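Side-chain contact in MSHA biogenesis protein MshE (Vibrio cholerae, PDB 5HTL), which binds the second messenger cyclic di-GMP through its MshEN domain and probably takes part in building the MSHA pilus: residues R7-L10 against G11-L14. Residues are numbered along the deposited sequence; the frame is centred on the assembly and turned at random.
With C2E (9,9'-[(2R,3R,3aS,5S,7aR,9R,10R,10aS,12S,14aR)-3,5,10,12-tetrahydroxy-5,12-dioxidooctahydro-2H,7H-difuro[3,2-d:3',2'-j][1,3,7,9,2,8]tetraoxadiphosphacyclododecine-2,9-diyl]bis(2-amino-1,9-dihydro-6H-purin-6-one)), chain C.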
ATOM      1  N   ARG A   7       2.447  11.172   0.995  1.00 30.11           N
ATOM      2  CA  ARG A   7       3.450  10.629   0.103  1.00 18.29           C
ATOM      3  C   ARG A   7       4.471  11.720  -0.182  1.00 14.09           C
ATOM      4  O   ARG A   7       4.207  12.902   0.064  1.00 16.07           O
ATOM      5  CB  ARG A   7       2.763  10.244  -1.198  1.00 17.38           C
ATOM      6  CG  ARG A   7       2.146  11.453  -1.876  1.00 16.43           C
ATOM      7  CD  ARG A   7       1.126  11.073  -2.922  1.00 14.63           C
ATOM      8  NE  ARG A   7      -0.092  10.593  -2.285  1.00 16.77           N
ATOM      9  CZ  ARG A   7      -1.234  10.378  -2.923  1.00 16.71           C
ATOM     10  NH1 ARG A   7      -1.316  10.608  -4.228  1.00 15.55           N
ATOM     11  NH2 ARG A   7      -2.297   9.948  -2.251  1.00 18.85           N
ATOM     12  N   LYS A   8       5.628  11.329  -0.696  1.00 14.08           N
ATOM     13  CA  LYS A   8       6.567  12.306  -1.217  1.00 12.86           C
ATOM     14  C   LYS A   8       5.997  12.745  -2.560  1.00 15.45           C
ATOM     15  O   LYS A   8       5.571  11.905  -3.348  1.00 15.86           O
ATOM     16  CB  LYS A   8       7.937  11.669  -1.404  1.00 15.43           C
ATOM     17  CG  LYS A   8       8.974  12.620  -1.948  1.00 21.60           C
ATOM     18  CD  LYS A   8      10.267  11.899  -2.238  1.00 28.71           C
ATOM     19  CE  LYS A   8      11.300  12.885  -2.705  1.00 34.64           C
ATOM     20  NZ  LYS A   8      11.586  13.895  -1.644  1.00 39.01           N
ATOM     21  N   ARG A   9       5.963  14.041  -2.846  1.00 14.27           N
ATOM     22  CA  ARG A   9       5.349  14.444  -4.108  1.00 16.60           C
ATOM     23  C   ARG A   9       6.170  13.979  -5.307  1.00 13.06           C
ATOM     24  O   ARG A   9       7.397  13.822  -5.228  1.00 13.82           O
ATOM     25  CB  ARG A   9       5.005  15.934  -4.150  1.00 24.95           C
ATOM     26  CG  ARG A   9       6.173  16.849  -4.038  1.00 24.94           C
ATOM     27  CD  ARG A   9       5.699  18.281  -3.883  1.00 24.34           C
ATOM     28  NE  ARG A   9       6.833  19.185  -3.900  1.00 25.43           N
ATOM     29  CZ  ARG A   9       6.734  20.504  -3.798  1.00 19.97           C
ATOM     30  NH1 ARG A   9       5.545  21.077  -3.667  1.00 22.88           N
ATOM     31  NH2 ARG A   9       7.827  21.240  -3.824  1.00 31.08           N
ATOM     32  N   LEU A  10       5.480  13.739  -6.414  1.00 14.22           N
ATOM     33  CA  LEU A  10       6.055  13.005  -7.530  1.00 15.56           C
ATOM     34  C   LEU A  10       7.222  13.717  -8.194  1.00 12.62           C
ATOM     35  O   LEU A  10       8.216  13.076  -8.514  1.00 12.68           O
ATOM     36  CB  LEU A  10       4.972  12.653  -8.558  1.00 13.38           C
ATOM     37  CG  LEU A  10       5.445  11.775  -9.712  1.00 13.60           C
ATOM     38  CD1 LEU A  10       5.886  10.416  -9.197  1.00 19.59           C
ATOM     39  CD2 LEU A  10       4.337  11.641 -10.742  1.00 14.62           C
ATOM     40  N   GLY A  11       7.118  15.033  -8.389  1.00 13.85           N
ATOM     41  CA  GLY A  11       8.201  15.791  -8.998  1.00 13.52           C
ATOM     42  C   GLY A  11       9.510  15.634  -8.241  1.00 15.20           C
ATOM     43  O   GLY A  11      10.529  15.255  -8.826  1.00 15.66           O
ATOM     44  N   ASP A  12       9.482  15.913  -6.941  1.00 15.65           N
ATOM     45  CA  ASP A  12      10.673  15.788  -6.109  1.00 15.27           C
ATOM     46  C   ASP A  12      11.231  14.378  -6.128  1.00 15.31           C
ATOM     47  O   ASP A  12      12.443  14.196  -6.155  1.00 14.06           O
ATOM     48  CB  ASP A  12      10.373  16.217  -4.672  1.00 18.86           C
ATOM     49  CG  ASP A  12      10.044  17.694  -4.562  1.00 28.97           C
ATOM     50  OD1 ASP A  12      10.593  18.491  -5.354  1.00 31.21           O
ATOM     51  OD2 ASP A  12       9.234  18.051  -3.682  1.00 32.74           O
ATOM     52  N   LEU A  13      10.352  13.382  -6.130  1.00 13.37           N
ATOM     53  CA  LEU A  13      10.795  11.994  -6.194  1.00 12.14           C
ATOM     54  C   LEU A  13      11.572  11.737  -7.489  1.00 14.71           C
ATOM     55  O   LEU A  13      12.654  11.143  -7.481  1.00 14.45           O
ATOM     56  CB  LEU A  13       9.578  11.062  -6.091  1.00 15.11           C
ATOM     57  CG  LEU A  13       9.786   9.546  -6.067  1.00 18.69           C
ATOM     58  CD1 LEU A  13       8.587   8.888  -5.422  1.00 20.84           C
ATOM     59  CD2 LEU A  13       9.942   8.989  -7.457  1.00 27.84           C
ATOM     60  N   LEU A  14      11.007  12.170  -8.613  1.00 11.99           N
ATOM     61  CA  LEU A  14      11.632  11.949  -9.910  1.00 12.97           C
ATOM     62  C   LEU A  14      12.952  12.703 -10.059  1.00 14.37           C
ATOM     63  O   LEU A  14      13.870  12.233 -10.721  1.00 16.30           O
ATOM     64  CB  LEU A  14      10.670  12.353 -11.026  1.00 12.41           C
ATOM     65  CG  LEU A  14       9.414  11.486 -11.132  1.00 11.19           C
ATOM     66  CD1 LEU A  14       8.448  12.092 -12.133  1.00 14.69           C
ATOM     67  CD2 LEU A  14       9.788  10.078 -11.544  1.00 15.56           C
TER
HETATM   68  P1  C2E C 201       1.533  14.359  -5.494  1.00 14.03           P
HETATM   69  O2P C2E C 201       2.780  13.762  -6.101  1.00 13.94           O
HETATM   70  O1P C2E C 201       1.587  14.402  -3.981  1.00 16.88           O
HETATM   71  O5' C2E C 201       1.349  15.810  -6.092  1.00 14.37           O
HETATM   72  C5' C2E C 201       0.240  16.643  -5.897  1.00 15.21           C
HETATM   73  C4' C2E C 201       0.205  17.816  -6.763  1.00 14.67           C
HETATM   74  O4' C2E C 201       1.300  18.647  -6.522  1.00 15.97           O
HETATM   75  C3' C2E C 201       0.290  17.443  -8.217  1.00 14.50           C
HETATM   76  O3' C2E C 201      -1.002  17.336  -8.765  1.00 16.32           O
HETATM   77  C2' C2E C 201       1.085  18.439  -8.786  1.00 17.23           C
HETATM   78  O2' C2E C 201       0.259  19.489  -9.332  1.00 22.47           O
HETATM   79  C1' C2E C 201       1.961  18.965  -7.711  1.00 16.92           C
HETATM   80  N9  C2E C 201       3.227  18.298  -7.695  1.00 18.02           N
HETATM   81  C8  C2E C 201       3.694  17.058  -7.807  1.00 14.47           C
HETATM   82  N7  C2E C 201       5.021  17.141  -7.652  1.00 14.75           N
HETATM   83  C5  C2E C 201       5.371  18.444  -7.440  1.00 13.99           C
HETATM   84  C6  C2E C 201       6.612  19.051  -7.216  1.00 14.74           C
HETATM   85  O6  C2E C 201       7.743  18.318  -7.195  1.00 16.61           O
HETATM   86  N1  C2E C 201       6.666  20.376  -7.035  1.00 16.03           N
HETATM   87  C2  C2E C 201       5.543  21.099  -7.053  1.00 18.21           C
HETATM   88  N2  C2E C 201       5.667  22.509  -6.854  1.00 20.60           N
HETATM   89  N3  C2E C 201       4.321  20.561  -7.261  1.00 18.72           N
HETATM   90  C4  C2E C 201       4.197  19.230  -7.460  1.00 19.09           C
HETATM   91  P11 C2E C 201      -1.345  16.225  -9.853  1.00 15.54           P
HETATM   92  O21 C2E C 201      -2.736  16.460 -10.416  1.00 19.21           O
HETATM   93  O11 C2E C 201      -0.351  16.369 -10.969  1.00 17.09           O
HETATM   94  O5A C2E C 201      -1.148  14.784  -9.287  1.00 15.47           O
HETATM   95  C5A C2E C 201      -1.927  14.290  -8.210  1.00 16.05           C
HETATM   96  C4A C2E C 201      -1.430  13.101  -7.565  1.00 14.38           C
HETATM   97  O4A C2E C 201      -1.523  11.956  -8.481  1.00 15.17           O
HETATM   98  C3A C2E C 201       0.007  13.184  -7.223  1.00 14.24           C
HETATM   99  O3A C2E C 201       0.252  13.510  -5.870  1.00 12.77           O
HETATM  100  C2A C2E C 201       0.576  11.862  -7.554  1.00 14.51           C
HETATM  101  O2A C2E C 201       0.530  10.965  -6.517  1.00 16.93           O
HETATM  102  C1A C2E C 201      -0.273  11.332  -8.654  1.00 15.72           C
HETATM  103  N91 C2E C 201       0.124  11.604 -10.029  1.00 12.87           N
HETATM  104  C81 C2E C 201       0.831  12.642 -10.518  1.00 14.33           C
HETATM  105  N71 C2E C 201       0.936  12.524 -11.854  1.00 15.13           N
HETATM  106  C51 C2E C 201       0.280  11.400 -12.229  1.00 14.54           C
HETATM  107  C61 C2E C 201       0.025  10.752 -13.443  1.00 21.69           C
HETATM  108  O61 C2E C 201       0.482  11.250 -14.651  1.00 19.54           O
HETATM  109  N11 C2E C 201      -0.679   9.621 -13.445  1.00 19.21           N
HETATM  110  C21 C2E C 201      -1.147   9.102 -12.314  1.00 18.58           C
HETATM  111  N21 C2E C 201      -1.874   7.902 -12.426  1.00 20.78           N
HETATM  112  N31 C2E C 201      -0.942   9.684 -11.126  1.00 17.71           N
HETATM  113  C41 C2E C 201      -0.233  10.831 -11.071  1.00 16.21           C
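Arg9 NE donates to Asp12 OD2 at 2.7 Å in a nearly straight salt bridge. The oxygen lies close to the guanidinium plane, whereas NE reaches it from above the carboxylate plane, and the two planes are turned 46° apart. Arg9 CG sits between the backbone N and the carbonyl carbon (chi1 62°), and the chain then runs extended over a guanine of cyclic di-GMP (C2E). Its guanidinium lays one face on the base, with N1 of C2E 3.2 Å from CZ, so the planar group lies flat over the base while its edge meets Asp12.

Arg9 is the N-cap of helix 10-16, and its carbonyl O accepts Leu13 N at 3.1 Å. Two amides of the first turn are given to the ligand instead: Leu10 N bonds to phosphate oxygen O2P at 2.7 Å, and Gly11 N to guanine N7 at 3.1 Å. Gly11, with no side chain, lets O6 of the same base come within 3.1 Å of its CA. Separately, Arg7 NH1 reaches ribose oxygen O2A, while its NH2 pairs with Glu116 of the second subunit.

On the protein side, the methylenes of Lys8 run past the backbone at Leu13 (CE to N 3.6 Å), and its ammonium pairs with Glu16. Leu10 CG meets Leu14 CD1 at 3.9 Å, and both leucines also pack against helix 51-62.

Phosphate at the amino end of a helix, held by Leu10 N with Arg7 near by, implies that the helix dipole and that positive charge probably both favour the anion.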